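Local coordinates for S12 family peptidase (Streptomyces sp. 82F2, PDB 3WWX), which acts as a D-stereospecific amidohydrolase, probably cleaving amide bonds by the serine chemistry of the beta-lactamase-like S12 peptidases, at residues T97-Q100 and L101-T105; G90-G93 and R94-T97; A331-S334 and Q335-I338; Y111-P115 and A116-K120; I241-S244 and R245-Q248. All coordinates share one frame; numbering follows the deposited sequence.

Contact 1: T97-Q100 and L101-T105; sequences TVRQ and LLNHT
The carboxamide of Asn103 stands against the aliphatic part of Arg99, its ND2 4.1 Å from Arg99 CG, while the amide and guanidinium planes are turned 55° from each other and do not stack. The other flat group, the His104 imidazole, has Leu101 O above one face, displaced toward the rim; Tyr158 stacks on the ring, Tyr283 meets it edge-to-face, and ND1 is bonded to Asn162. The guanidinium of Arg99 is carried away to salt bridges with Asp75 and Glu267.

At the start of the helix, Thr97 and Gln100 serve each other. Gln100 N donates to Thr97 OG1 at 3.2 Å, and Thr97 N returns a straighter bond of 2.9 Å to Gln100 OE1. Gln100 reaches back because its CG lies beside its own backbone N (chi1 -68°) and the chain then runs extended. The same CG rests 3.5 Å from Thr105 OG1, the two side chains crossing at about a right angle.

At the other end, Asn103 OD1 takes two bonds from Thr105, both arriving on one face of the amide: OG1 at 2.7 Å and the backbone N at 3.2 Å. They pin the carboxamide's rotation and the threonine hydroxyl together. Thr105 N also makes a weak bond of 3.0 Å to Gln100 O.

Leu101 and Leu102 face helix 160-174. This short helix thus opens with a capping box and closes with a Schellman motif, His104 at the positive-phi C-prime position, overlapped by an Asx turn from Asn103.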
loop_
_atom_site.group_PDB
_atom_site.type_symbol
_atom_site.label_atom_id
_atom_site.label_comp_id
_atom_site.label_asym_id
_atom_site.label_seq_id
_atom_site.Cartn_x
_atom_site.Cartn_y
_atom_site.Cartn_z
ATOM N N THR A 97 10.109 -8.308 16.169
ATOM C CA THR A 97 9.836 -9.482 15.343
ATOM C C THR A 97 9.367 -9.086 13.945
ATOM O O THR A 97 8.975 -7.941 13.713
ATOM C CB THR A 97 8.751 -10.370 15.960
ATOM O OG1 THR A 97 7.494 -9.690 15.934
ATOM C CG2 THR A 97 9.094 -10.692 17.412
ATOM N N VAL A 98 9.433 -10.030 13.019
ATOM C CA VAL A 98 9.003 -9.768 11.653
ATOM C C VAL A 98 7.510 -9.414 11.666
ATOM O O VAL A 98 7.083 -8.510 10.937
ATOM C CB VAL A 98 9.307 -10.956 10.721
ATOM C CG1 VAL A 98 8.803 -10.705 9.323
ATOM C CG2 VAL A 98 10.806 -11.245 10.699
ATOM N N ARG A 99 6.724 -10.068 12.524
ATOM C CA ARG A 99 5.296 -9.749 12.649
ATOM C C ARG A 99 5.078 -8.289 13.013
ATOM O O ARG A 99 4.180 -7.640 12.492
ATOM C CB ARG A 99 4.628 -10.642 13.699
ATOM C CG ARG A 99 3.097 -10.528 13.748
ATOM C CD ARG A 99 2.470 -11.391 14.884
ATOM N NE ARG A 99 2.928 -12.773 14.778
ATOM C CZ ARG A 99 2.523 -13.634 13.850
ATOM N NH1 ARG A 99 1.589 -13.290 12.960
ATOM N NH2 ARG A 99 3.034 -14.864 13.809
ATOM N N GLN A 100 5.906 -7.764 13.914
ATOM C CA GLN A 100 5.780 -6.382 14.339
ATOM C C GLN A 100 6.129 -5.381 13.228
ATOM O O GLN A 100 5.600 -4.274 13.220
ATOM C CB GLN A 100 6.637 -6.140 15.592
ATOM C CG GLN A 100 6.106 -6.859 16.811
ATOM C CD GLN A 100 7.050 -6.782 17.992
ATOM O OE1 GLN A 100 8.268 -6.785 17.832
ATOM N NE2 GLN A 100 6.480 -6.711 19.188
ATOM N N LEU A 101 6.982 -5.784 12.290
ATOM C CA LEU A 101 7.164 -4.987 11.070
ATOM C C LEU A 101 5.850 -4.913 10.323
ATOM O O LEU A 101 5.406 -3.836 9.917
ATOM C CB LEU A 101 8.205 -5.609 10.143
ATOM C CG LEU A 101 9.615 -5.890 10.691
ATOM C CD1 LEU A 101 10.471 -6.501 9.612
ATOM C CD2 LEU A 101 10.253 -4.602 11.236
ATOM N N LEU A 102 5.199 -6.058 10.154
ATOM C CA LEU A 102 4.058 -6.139 9.249
ATOM C C LEU A 102 2.792 -5.466 9.755
ATOM O O LEU A 102 1.946 -5.075 8.949
ATOM C CB LEU A 102 3.772 -7.597 8.894
ATOM C CG LEU A 102 4.889 -8.317 8.167
ATOM C CD1 LEU A 102 4.520 -9.793 8.060
ATOM C CD2 LEU A 102 5.180 -7.722 6.798
ATOM N N ASN A 103 2.653 -5.310 11.071
ATOM C CA ASN A 103 1.507 -4.611 11.650
ATOM C C ASN A 103 1.835 -3.239 12.258
ATOM O O ASN A 103 0.997 -2.620 12.901
ATOM C CB ASN A 103 0.754 -5.509 12.644
ATOM C CG ASN A 103 1.582 -5.904 13.847
ATOM O OD1 ASN A 103 2.567 -5.255 14.190
ATOM N ND2 ASN A 103 1.156 -6.954 14.522
ATOM N N HIS A 104 3.060 -2.770 12.008
ATOM C CA HIS A 104 3.515 -1.442 12.433
ATOM C C HIS A 104 3.503 -1.252 13.950
ATOM O O HIS A 104 3.305 -0.140 14.437
ATOM C CB HIS A 104 2.713 -0.322 11.759
ATOM C CG HIS A 104 2.777 -0.343 10.266
ATOM N ND1 HIS A 104 3.916 -0.028 9.553
ATOM C CD2 HIS A 104 1.834 -0.647 9.352
ATOM C CE1 HIS A 104 3.664 -0.135 8.266
ATOM N NE2 HIS A 104 2.404 -0.513 8.113
ATOM N N THR A 105 3.780 -2.322 14.689
ATOM C CA THR A 105 3.974 -2.183 16.139
ATOM C C THR A 105 5.446 -2.283 16.523
ATOM O O THR A 105 5.773 -2.347 17.714
ATOM C CB THR A 105 3.139 -3.207 16.923
ATOM O OG1 THR A 105 3.541 -4.546 16.597
ATOM C CG2 THR A 105 1.650 -3.007 16.630
#

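Contact 2: G90-G93 and R94-T97; sequences GHDG and RKIT
Asp92 grips both Arg94 and Lys95 with its carboxylate, one oxygen for each charged side chain. OD1 receives Arg94 NE at 2.6 Å in an almost straight bond on the syn side, with the oxygen at the edge of the guanidinium and in its plane. The two flat groups are turned 74° from one another, and the direct side-chain bond is the one from NE. OD1 also accepts Arg94 N at 2.9 Å, from the opposite face of the carboxylate, which leaves this oxygen held between backbone and side chain of one residue. The longer salt bridge from Lys95 NZ comes to OD2 from above the carboxylate plane, at 3.2 Å. It is reached by a folded lysine, bent at chi2 and chi4.

Around this shell the backbone fixes the geometry. Lys95 N donates to Asp92 O over 2.9 Å, closing the chain on itself. With CG of Asp92 opposite its backbone N (chi1 -168°), the carboxylate lies over the N-H of Arg94. A water extends the network, taking Arg94 NH2 at 2.9 Å and donating to His91 O, so the guanidinium is tied to the chain just ahead of the turn as well. On the inner side Ile96 CG1 packs 3.5 Å from Asp92 O, and its side chain continues toward Val78 and Pro152. Gly93 is bonded through its backbone to Glu79 and Val86.

The whole is a type I beta turn from Asp92 to Lys95, with an Asx turn at its first residue and a surface salt-bridge network across it, in the loop leading to helix 98-102.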
loop_
_atom_site.group_PDB
_atom_site.type_symbol
_atom_site.label_atom_id
_atom_site.label_comp_id
_atom_site.label_asym_id
_atom_site.label_seq_id
_atom_site.Cartn_x
_atom_site.Cartn_y
_atom_site.Cartn_z
ATOM N N GLY A 90 18.983 3.354 19.435
ATOM C CA GLY A 90 17.937 2.737 20.226
ATOM C C GLY A 90 17.136 1.677 19.493
ATOM O O GLY A 90 16.471 0.845 20.120
ATOM N N HIS A 91 17.160 1.702 18.168
ATOM C CA HIS A 91 16.529 0.628 17.409
ATOM C C HIS A 91 17.248 -0.677 17.693
ATOM O O HIS A 91 18.470 -0.721 17.721
ATOM C CB HIS A 91 16.615 0.911 15.908
ATOM C CG HIS A 91 15.676 1.978 15.430
ATOM N ND1 HIS A 91 16.045 3.305 15.260
ATOM C CD2 HIS A 91 14.371 1.915 15.077
ATOM C CE1 HIS A 91 15.017 3.991 14.807
ATOM N NE2 HIS A 91 13.985 3.167 14.689
ATOM N N ASP A 92 16.499 -1.763 17.852
ATOM C CA ASP A 92 17.117 -3.037 18.173
ATOM C C ASP A 92 16.350 -4.211 17.584
ATOM O O ASP A 92 15.326 -4.658 18.134
ATOM C CB ASP A 92 17.184 -3.195 19.690
ATOM C CG ASP A 92 18.052 -4.350 20.115
ATOM O OD1 ASP A 92 18.458 -5.142 19.235
ATOM O OD2 ASP A 92 18.323 -4.454 21.336
ATOM N N GLY A 93 16.857 -4.705 16.466
ATOM C CA GLY A 93 16.248 -5.837 15.800
ATOM C C GLY A 93 16.254 -7.120 16.610
ATOM O O GLY A 93 15.574 -8.073 16.225
ATOM N N ARG A 94 17.008 -7.158 17.708
ATOM C CA ARG A 94 16.967 -8.325 18.588
ATOM C C ARG A 94 15.648 -8.382 19.357
ATOM O O ARG A 94 15.269 -9.444 19.862
ATOM C CB ARG A 94 18.148 -8.297 19.585
ATOM C CG ARG A 94 19.521 -8.433 18.957
ATOM C CD ARG A 94 20.648 -7.843 19.855
ATOM N NE ARG A 94 20.683 -6.376 19.841
ATOM C CZ ARG A 94 21.779 -5.636 20.047
ATOM N NH1 ARG A 94 22.953 -6.216 20.278
ATOM N NH2 ARG A 94 21.709 -4.303 20.017
ATOM N N LYS A 95 14.953 -7.247 19.443
ATOM C CA LYS A 95 13.771 -7.101 20.282
ATOM C C LYS A 95 12.503 -6.871 19.457
ATOM O O LYS A 95 11.428 -6.622 20.005
ATOM C CB LYS A 95 13.948 -5.908 21.222
ATOM C CG LYS A 95 15.221 -5.933 22.049
ATOM C CD LYS A 95 15.272 -7.131 22.970
ATOM C CE LYS A 95 16.466 -7.039 23.923
ATOM N NZ LYS A 95 17.774 -6.985 23.199
ATOM N N ILE A 96 12.655 -6.912 18.142
ATOM C CA ILE A 96 11.555 -6.641 17.211
ATOM C C ILE A 96 11.360 -7.870 16.349
ATOM O O ILE A 96 12.334 -8.418 15.836
ATOM C CB ILE A 96 11.904 -5.469 16.279
ATOM C CG1 ILE A 96 12.064 -4.167 17.065
ATOM C CG2 ILE A 96 10.802 -5.270 15.208
ATOM C CD1 ILE A 96 12.763 -3.066 16.284
ATOM N N THR A 97 10.109 -8.308 16.169
ATOM C CA THR A 97 9.836 -9.482 15.343
ATOM C C THR A 97 9.367 -9.086 13.945
ATOM O O THR A 97 8.975 -7.941 13.713
ATOM C CB THR A 97 8.751 -10.370 15.960
ATOM O OG1 THR A 97 7.494 -9.690 15.934
ATOM C CG2 THR A 97 9.094 -10.692 17.412
HETATM O O HOH W 1 20.327 -1.870 19.184
#

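Contact 3: A331-S334 and Q335-I338; sequences AGDS and QKVI
Asp333 caps the N-terminus of helix 334-343, and Lys336 is its partner through both backbone and side chain. The capping bond runs from Lys336 N to Asp333 OD1 over 3.2 Å, from well above the carboxylate plane. A weak backbone bond from the same N to Asp333 O accompanies it. The carboxylate is set over the helix end because CG lies opposite the backbone N (chi1 -174°), where the N-H groups of the first turn would probably favour its negative charge.

The tight side of the turn is made by backbone and apolar groups. Ile338 N closes the first full helical turn on Ser334 O at 3.2 Å, while Val337 N adds a weak bond to the same oxygen. Val337 and Ile338 are buried, packing on Leu311, Leu322 and Phe326 of the central antiparallel sheet; Val337 also meets helix 8-19. At a separate flank of the turn a water bridges Ser334 and Gln335, donating to Gln335 OE1 at 3.0 Å and lying 2.6 Å from Ser334 OG.

The exposed side belongs to Asp333 and Lys336. The lysine passes its chain over the aspartate at about a right angle and then bends at chi4 to bring NZ back to it. In the resulting salt bridge Lys336 NZ lies 2.5 Å from Asp333 OD2, coming from above the carboxylate plane, 35° out of it.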
loop_
_atom_site.group_PDB
_atom_site.type_symbol
_atom_site.label_atom_id
_atom_site.label_comp_id
_atom_site.label_asym_id
_atom_site.label_seq_id
_atom_site.Cartn_x
_atom_site.Cartn_y
_atom_site.Cartn_z
ATOM N N ALA A 331 -6.246 16.419 -3.120
ATOM C CA ALA A 331 -7.688 16.577 -3.184
ATOM C C ALA A 331 -8.366 15.240 -3.381
ATOM O O ALA A 331 -7.731 14.269 -3.796
ATOM C CB ALA A 331 -8.059 17.502 -4.304
ATOM N N GLY A 332 -9.667 15.215 -3.093
ATOM C CA GLY A 332 -10.475 14.020 -3.235
ATOM C C GLY A 332 -10.531 13.236 -1.944
ATOM O O GLY A 332 -9.517 12.972 -1.313
ATOM N N ASP A 333 -11.736 12.840 -1.576
ATOM C CA ASP A 333 -11.991 12.066 -0.375
ATOM C C ASP A 333 -12.259 10.604 -0.762
ATOM O O ASP A 333 -13.328 10.263 -1.253
ATOM C CB ASP A 333 -13.188 12.693 0.334
ATOM C CG ASP A 333 -13.475 12.071 1.679
ATOM O OD1 ASP A 333 -13.072 10.919 1.900
ATOM O OD2 ASP A 333 -14.113 12.745 2.515
ATOM N N SER A 334 -11.270 9.754 -0.547
ATOM C CA SER A 334 -11.377 8.348 -0.918
ATOM C C SER A 334 -12.414 7.631 -0.058
ATOM O O SER A 334 -13.089 6.722 -0.530
ATOM C CB SER A 334 -10.004 7.680 -0.801
ATOM O OG SER A 334 -9.528 7.775 0.520
ATOM N N GLN A 335 -12.571 8.053 1.190
ATOM C CA GLN A 335 -13.556 7.418 2.058
ATOM C C GLN A 335 -14.968 7.606 1.522
ATOM O O GLN A 335 -15.808 6.704 1.643
ATOM C CB GLN A 335 -13.455 7.934 3.497
ATOM C CG GLN A 335 -14.132 7.033 4.516
ATOM C CD GLN A 335 -13.461 5.678 4.649
ATOM O OE1 GLN A 335 -12.328 5.467 4.206
ATOM N NE2 GLN A 335 -14.175 4.742 5.254
ATOM N N LYS A 336 -15.261 8.754 0.912
ATOM C CA LYS A 336 -16.571 8.960 0.313
ATOM C C LYS A 336 -16.864 7.920 -0.777
ATOM O O LYS A 336 -17.996 7.495 -0.946
ATOM C CB LYS A 336 -16.694 10.366 -0.272
ATOM C CG LYS A 336 -16.858 11.470 0.746
ATOM C CD LYS A 336 -17.241 12.782 0.041
ATOM C CE LYS A 336 -17.374 13.931 1.020
ATOM N NZ LYS A 336 -16.134 14.122 1.816
ATOM N N VAL A 337 -15.848 7.514 -1.537
ATOM C CA VAL A 337 -16.044 6.528 -2.587
ATOM C C VAL A 337 -16.353 5.161 -1.965
ATOM O O VAL A 337 -17.229 4.437 -2.439
ATOM C CB VAL A 337 -14.800 6.437 -3.509
ATOM C CG1 VAL A 337 -15.015 5.394 -4.590
ATOM C CG2 VAL A 337 -14.516 7.820 -4.156
ATOM N N ILE A 338 -15.632 4.832 -0.904
ATOM C CA ILE A 338 -15.821 3.569 -0.185
ATOM C C ILE A 338 -17.218 3.508 0.431
ATOM O O ILE A 338 -17.934 2.504 0.281
ATOM C CB ILE A 338 -14.728 3.373 0.873
ATOM C CG1 ILE A 338 -13.350 3.204 0.198
ATOM C CG2 ILE A 338 -15.022 2.155 1.739
ATOM C CD1 ILE A 338 -12.164 3.375 1.147
HETATM O O HOH W 2 -10.006 6.194 2.510
#

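Contact 4: Y111-P115 and A116-K120; sequences YTEDP and AFQAK
Asp114 accepts from Phe117 N at 2.9 Å through OD2, the capping bond of an N-cap at the start of helix 115-121. The donor meets the anti side of the oxygen, 17° out of the carboxylate plane. The other oxygen, OD1, is satisfied from outside the turn by His146 NE2, and a water donates to it at 2.7 Å. That water also takes a weak bond from Ala116 N. Pro115, the first helical residue, has no N-H to offer, which suits a position where none is needed. Beyond the cap the helix bonds are regular: Gln118 N donates to Asp114 O at 2.9 Å, and Ala119 N to Pro115 O at 3.0 Å. The aspartate therefore serves the helix with both its backbone and its side chain.

Ahead of the cap, the 3-10 turn 111-113 closes with Asp114 N on Tyr111 O at 3.1 Å. Tyr111 OH goes to Ile233 O, and Thr112 OG1 to Asn160 and Ser110. One carbonyl is an exception: Thr112 O is buried without a polar partner, Gln118 CG lying 3.3 Å from it.

The apolar side is a T-shaped aromatic pair. Tyr111 presents its edge to a face of Phe117, the planes at 88°, and Trp134 makes a further edge-to-face pair with Phe117. Thr112 lies beside Phe117 and also touches Phe122, a residue of the diamine pocket, which places the turn next to that pocket. The closest approach of the two rings is Tyr111 CE2 to Phe117 CZ, 3.7 Å.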
loop_
_atom_site.group_PDB
_atom_site.type_symbol
_atom_site.label_atom_id
_atom_site.label_comp_id
_atom_site.label_asym_id
_atom_site.label_seq_id
_atom_site.Cartn_x
_atom_site.Cartn_y
_atom_site.Cartn_z
ATOM N N TYR A 111 11.398 6.169 7.469
ATOM C CA TYR A 111 12.439 6.926 6.765
ATOM C C TYR A 111 11.843 8.073 5.961
ATOM O O TYR A 111 12.532 9.050 5.672
ATOM C CB TYR A 111 13.283 6.032 5.842
ATOM C CG TYR A 111 12.491 5.455 4.680
ATOM C CD1 TYR A 111 11.840 4.239 4.809
ATOM C CD2 TYR A 111 12.387 6.119 3.467
ATOM C CE1 TYR A 111 11.102 3.693 3.765
ATOM C CE2 TYR A 111 11.635 5.572 2.413
ATOM C CZ TYR A 111 11.018 4.369 2.586
ATOM O OH TYR A 111 10.276 3.797 1.566
ATOM N N THR A 112 10.580 7.957 5.573
ATOM C CA THR A 112 9.963 8.992 4.753
ATOM C C THR A 112 9.716 10.274 5.536
ATOM O O THR A 112 9.422 11.305 4.942
ATOM C CB THR A 112 8.620 8.497 4.160
ATOM O OG1 THR A 112 7.796 7.961 5.196
ATOM C CG2 THR A 112 8.871 7.409 3.127
ATOM N N GLU A 113 9.851 10.204 6.859
ATOM C CA GLU A 113 9.728 11.376 7.725
ATOM C C GLU A 113 11.059 12.056 8.023
ATOM O O GLU A 113 11.081 13.134 8.617
ATOM C CB GLU A 113 9.053 10.976 9.026
ATOM C CG GLU A 113 7.664 10.383 8.847
ATOM C CD GLU A 113 6.728 11.305 8.089
ATOM O OE1 GLU A 113 6.645 12.496 8.444
ATOM O OE2 GLU A 113 6.088 10.831 7.128
ATOM N N ASP A 114 12.163 11.467 7.592
ATOM C CA ASP A 114 13.464 12.088 7.829
ATOM C C ASP A 114 13.499 13.434 7.112
ATOM O O ASP A 114 13.143 13.513 5.948
ATOM C CB ASP A 114 14.568 11.202 7.308
ATOM C CG ASP A 114 15.894 11.886 7.334
ATOM O OD1 ASP A 114 16.499 11.955 8.428
ATOM O OD2 ASP A 114 16.323 12.360 6.262
ATOM N N PRO A 115 13.940 14.513 7.792
ATOM C CA PRO A 115 13.884 15.828 7.150
ATOM C C PRO A 115 14.666 15.937 5.846
ATOM O O PRO A 115 14.159 16.529 4.886
ATOM C CB PRO A 115 14.429 16.767 8.236
ATOM C CG PRO A 115 14.022 16.084 9.511
ATOM C CD PRO A 115 14.228 14.612 9.230
ATOM N N ALA A 116 15.868 15.373 5.779
ATOM C CA ALA A 116 16.639 15.432 4.532
ATOM C C ALA A 116 15.974 14.621 3.423
ATOM O O ALA A 116 15.909 15.047 2.255
ATOM C CB ALA A 116 18.058 14.964 4.755
ATOM N N PHE A 117 15.443 13.457 3.774
ATOM C CA PHE A 117 14.711 12.664 2.781
ATOM C C PHE A 117 13.528 13.448 2.248
ATOM O O PHE A 117 13.265 13.461 1.036
ATOM C CB PHE A 117 14.224 11.347 3.401
ATOM C CG PHE A 117 13.621 10.379 2.398
ATOM C CD1 PHE A 117 14.418 9.469 1.695
ATOM C CD2 PHE A 117 12.270 10.397 2.143
ATOM C CE1 PHE A 117 13.847 8.589 0.765
ATOM C CE2 PHE A 117 11.703 9.523 1.203
ATOM C CZ PHE A 117 12.497 8.627 0.534
ATOM N N GLN A 118 12.800 14.098 3.138
ATOM C CA GLN A 118 11.650 14.879 2.705
ATOM C C GLN A 118 12.053 16.012 1.778
ATOM O O GLN A 118 11.358 16.323 0.827
ATOM C CB GLN A 118 10.937 15.480 3.897
ATOM C CG GLN A 118 10.232 14.466 4.775
ATOM C CD GLN A 118 9.139 15.102 5.603
ATOM O OE1 GLN A 118 9.108 14.961 6.825
ATOM N NE2 GLN A 118 8.233 15.801 4.943
ATOM N N ALA A 119 13.161 16.661 2.074
ATOM C CA ALA A 119 13.610 17.748 1.218
ATOM C C ALA A 119 13.945 17.281 -0.186
ATOM O O ALA A 119 13.763 18.033 -1.153
ATOM C CB ALA A 119 14.808 18.441 1.847
ATOM N N LYS A 120 14.448 16.059 -0.314
ATOM C CA LYS A 120 14.827 15.522 -1.617
ATOM C C LYS A 120 13.641 14.943 -2.372
ATOM O O LYS A 120 13.606 15.023 -3.584
ATOM C CB LYS A 120 15.890 14.428 -1.475
ATOM C CG LYS A 120 17.267 14.936 -1.060
ATOM C CD LYS A 120 18.257 13.784 -1.146
ATOM C CE LYS A 120 19.655 14.156 -0.707
ATOM N NZ LYS A 120 19.719 14.372 0.762
HETATM O O HOH W 3 17.626 14.369 8.414
#

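Contact 5: I241-S244 and R245-Q248; sequences ISDS and RDLQ
A strand-to-helix connection capped by aspartate joins strand 241-242 to helix 244-255, and its key residues are Asp243 and Asp246. Asp243 is the N-cap: its OD1 accepts Asp246 N at 2.8 Å in an almost linear bond that meets the oxygen nearly along its C-O axis. Arg245 N adds a weak bond to the same atom. The carboxylate is folded back over the helix end because its CG sits between the backbone N and the carbonyl carbon (chi1 74°). The backbone oxygen of Asp243 takes part too, receiving Leu247 N at 3.2 Å.

The two acids are near neighbours, Asp243 OD1 lying 3.9 Å from Asp246 OD1. The N-H groups of the helix end probably ease that like-charge approach. A water sits by both, 2.8 Å from Asp243 OD2 and 3.0 Å from Asp246 OD1, though it has more acceptors around it than protons to give. Asp246 OD2 is held separately by Thr195 OG1 and Ala194 N.

One turn on, Gln248, its CG beside its own backbone N and its chain extended, lays NE2 against Ser244 O in a bond of 2.9 Å, with the oxygen close to the plane of the amide; its OE1 is bonded to Ser321. Ser242 OG packs 3.3 Å from Asp246 CB and is itself tied to Thr195, while Leu247 CD2 rests on Ser242 CB.

Around the junction, strand 241-242 pairs with strand 49-50, Ser244 OG is bonded to Tyr49 OH, and the first helical turn lies on the large sheet, Leu247 and Gln248 touching strand 320-326 and Gln248 also strand 24-31.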
loop_
_atom_site.group_PDB
_atom_site.type_symbol
_atom_site.label_atom_id
_atom_site.label_comp_id
_atom_site.label_asym_id
_atom_site.label_seq_id
_atom_site.Cartn_x
_atom_site.Cartn_y
_atom_site.Cartn_z
ATOM N N ILE A 241 2.656 -0.889 -9.594
ATOM C CA ILE A 241 1.722 -0.265 -10.522
ATOM C C ILE A 241 0.651 -1.285 -10.844
ATOM O O ILE A 241 0.965 -2.460 -11.010
ATOM C CB ILE A 241 2.434 0.194 -11.819
ATOM C CG1 ILE A 241 3.545 1.199 -11.468
ATOM C CG2 ILE A 241 1.433 0.807 -12.807
ATOM C CD1 ILE A 241 4.497 1.536 -12.650
ATOM N N SER A 242 -0.610 -0.859 -10.899
ATOM C CA SER A 242 -1.699 -1.773 -11.217
ATOM C C SER A 242 -2.856 -0.987 -11.831
ATOM O O SER A 242 -2.731 0.174 -12.167
ATOM C CB SER A 242 -2.128 -2.546 -9.962
ATOM O OG SER A 242 -2.978 -3.635 -10.287
ATOM N N ASP A 243 -3.990 -1.647 -12.008
ATOM C CA ASP A 243 -5.212 -0.980 -12.419
ATOM C C ASP A 243 -6.344 -1.393 -11.476
ATOM O O ASP A 243 -6.147 -2.153 -10.518
ATOM C CB ASP A 243 -5.540 -1.197 -13.904
ATOM C CG ASP A 243 -6.063 -2.586 -14.224
ATOM O OD1 ASP A 243 -6.216 -3.414 -13.314
ATOM O OD2 ASP A 243 -6.294 -2.837 -15.432
ATOM N N SER A 244 -7.532 -0.878 -11.726
ATOM C CA SER A 244 -8.637 -1.068 -10.795
ATOM C C SER A 244 -9.267 -2.450 -10.909
ATOM O O SER A 244 -10.009 -2.831 -10.028
ATOM C CB SER A 244 -9.707 -0.014 -11.030
ATOM O OG SER A 244 -9.166 1.303 -10.958
ATOM N N ARG A 245 -8.975 -3.163 -11.985
ATOM C CA ARG A 245 -9.420 -4.549 -12.152
ATOM C C ARG A 245 -8.514 -5.514 -11.383
ATOM O O ARG A 245 -8.978 -6.290 -10.536
ATOM C CB ARG A 245 -9.426 -4.927 -13.624
ATOM C CG ARG A 245 -9.975 -6.313 -13.914
ATOM C CD ARG A 245 -9.958 -6.642 -15.382
ATOM N NE ARG A 245 -10.609 -7.931 -15.624
ATOM C CZ ARG A 245 -10.816 -8.454 -16.829
ATOM N NH1 ARG A 245 -10.430 -7.799 -17.918
ATOM N NH2 ARG A 245 -11.413 -9.634 -16.946
ATOM N N ASP A 246 -7.212 -5.450 -11.649
ATOM C CA ASP A 246 -6.270 -6.356 -11.019
ATOM C C ASP A 246 -6.285 -6.195 -9.503
ATOM O O ASP A 246 -6.118 -7.160 -8.778
ATOM C CB ASP A 246 -4.854 -6.085 -11.510
ATOM C CG ASP A 246 -4.558 -6.696 -12.876
ATOM O OD1 ASP A 246 -5.484 -7.188 -13.566
ATOM O OD2 ASP A 246 -3.363 -6.653 -13.268
ATOM N N LEU A 247 -6.445 -4.967 -9.014
ATOM C CA LEU A 247 -6.442 -4.797 -7.563
ATOM C C LEU A 247 -7.608 -5.543 -6.925
ATOM O O LEU A 247 -7.459 -6.141 -5.856
ATOM C CB LEU A 247 -6.440 -3.328 -7.152
ATOM C CG LEU A 247 -5.120 -2.594 -7.363
ATOM C CD1 LEU A 247 -5.317 -1.146 -6.963
ATOM C CD2 LEU A 247 -3.976 -3.216 -6.589
ATOM N N GLN A 248 -8.760 -5.514 -7.591
ATOM C CA GLN A 248 -9.898 -6.288 -7.102
ATOM C C GLN A 248 -9.615 -7.786 -7.175
ATOM O O GLN A 248 -9.880 -8.527 -6.223
ATOM C CB GLN A 248 -11.157 -5.983 -7.898
ATOM C CG GLN A 248 -11.698 -4.603 -7.709
ATOM C CD GLN A 248 -12.920 -4.427 -8.549
ATOM O OE1 GLN A 248 -14.017 -4.853 -8.160
ATOM N NE2 GLN A 248 -12.740 -3.903 -9.742
HETATM O O HOH W 4 -6.451 -5.581 -15.887
#

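How the contacts relate
Contacts 1 and 2 are consecutive: segment 90-97, with its turn, runs into helix 98-102 at the shared Thr97, and they touch where Leu101 CD2 meets Ile96 CG2 at 4.1 Å. The other three do not touch them; contact 4 comes nearest, its closest atoms about 8 Å from contact 2 and about 9 Å from contact 1. Contacts 3, 4 and 5 resemble one another in having an aspartate N-cap, whereas contact 1 uses threonine. Contacts 3 and 4 flank the bound octane diamine, the side chains of Ser334 and Gln118 each about 8 Å from it; their centres are 27 Å apart. Leu247 of contact 5 is about 14 Å from the ligand.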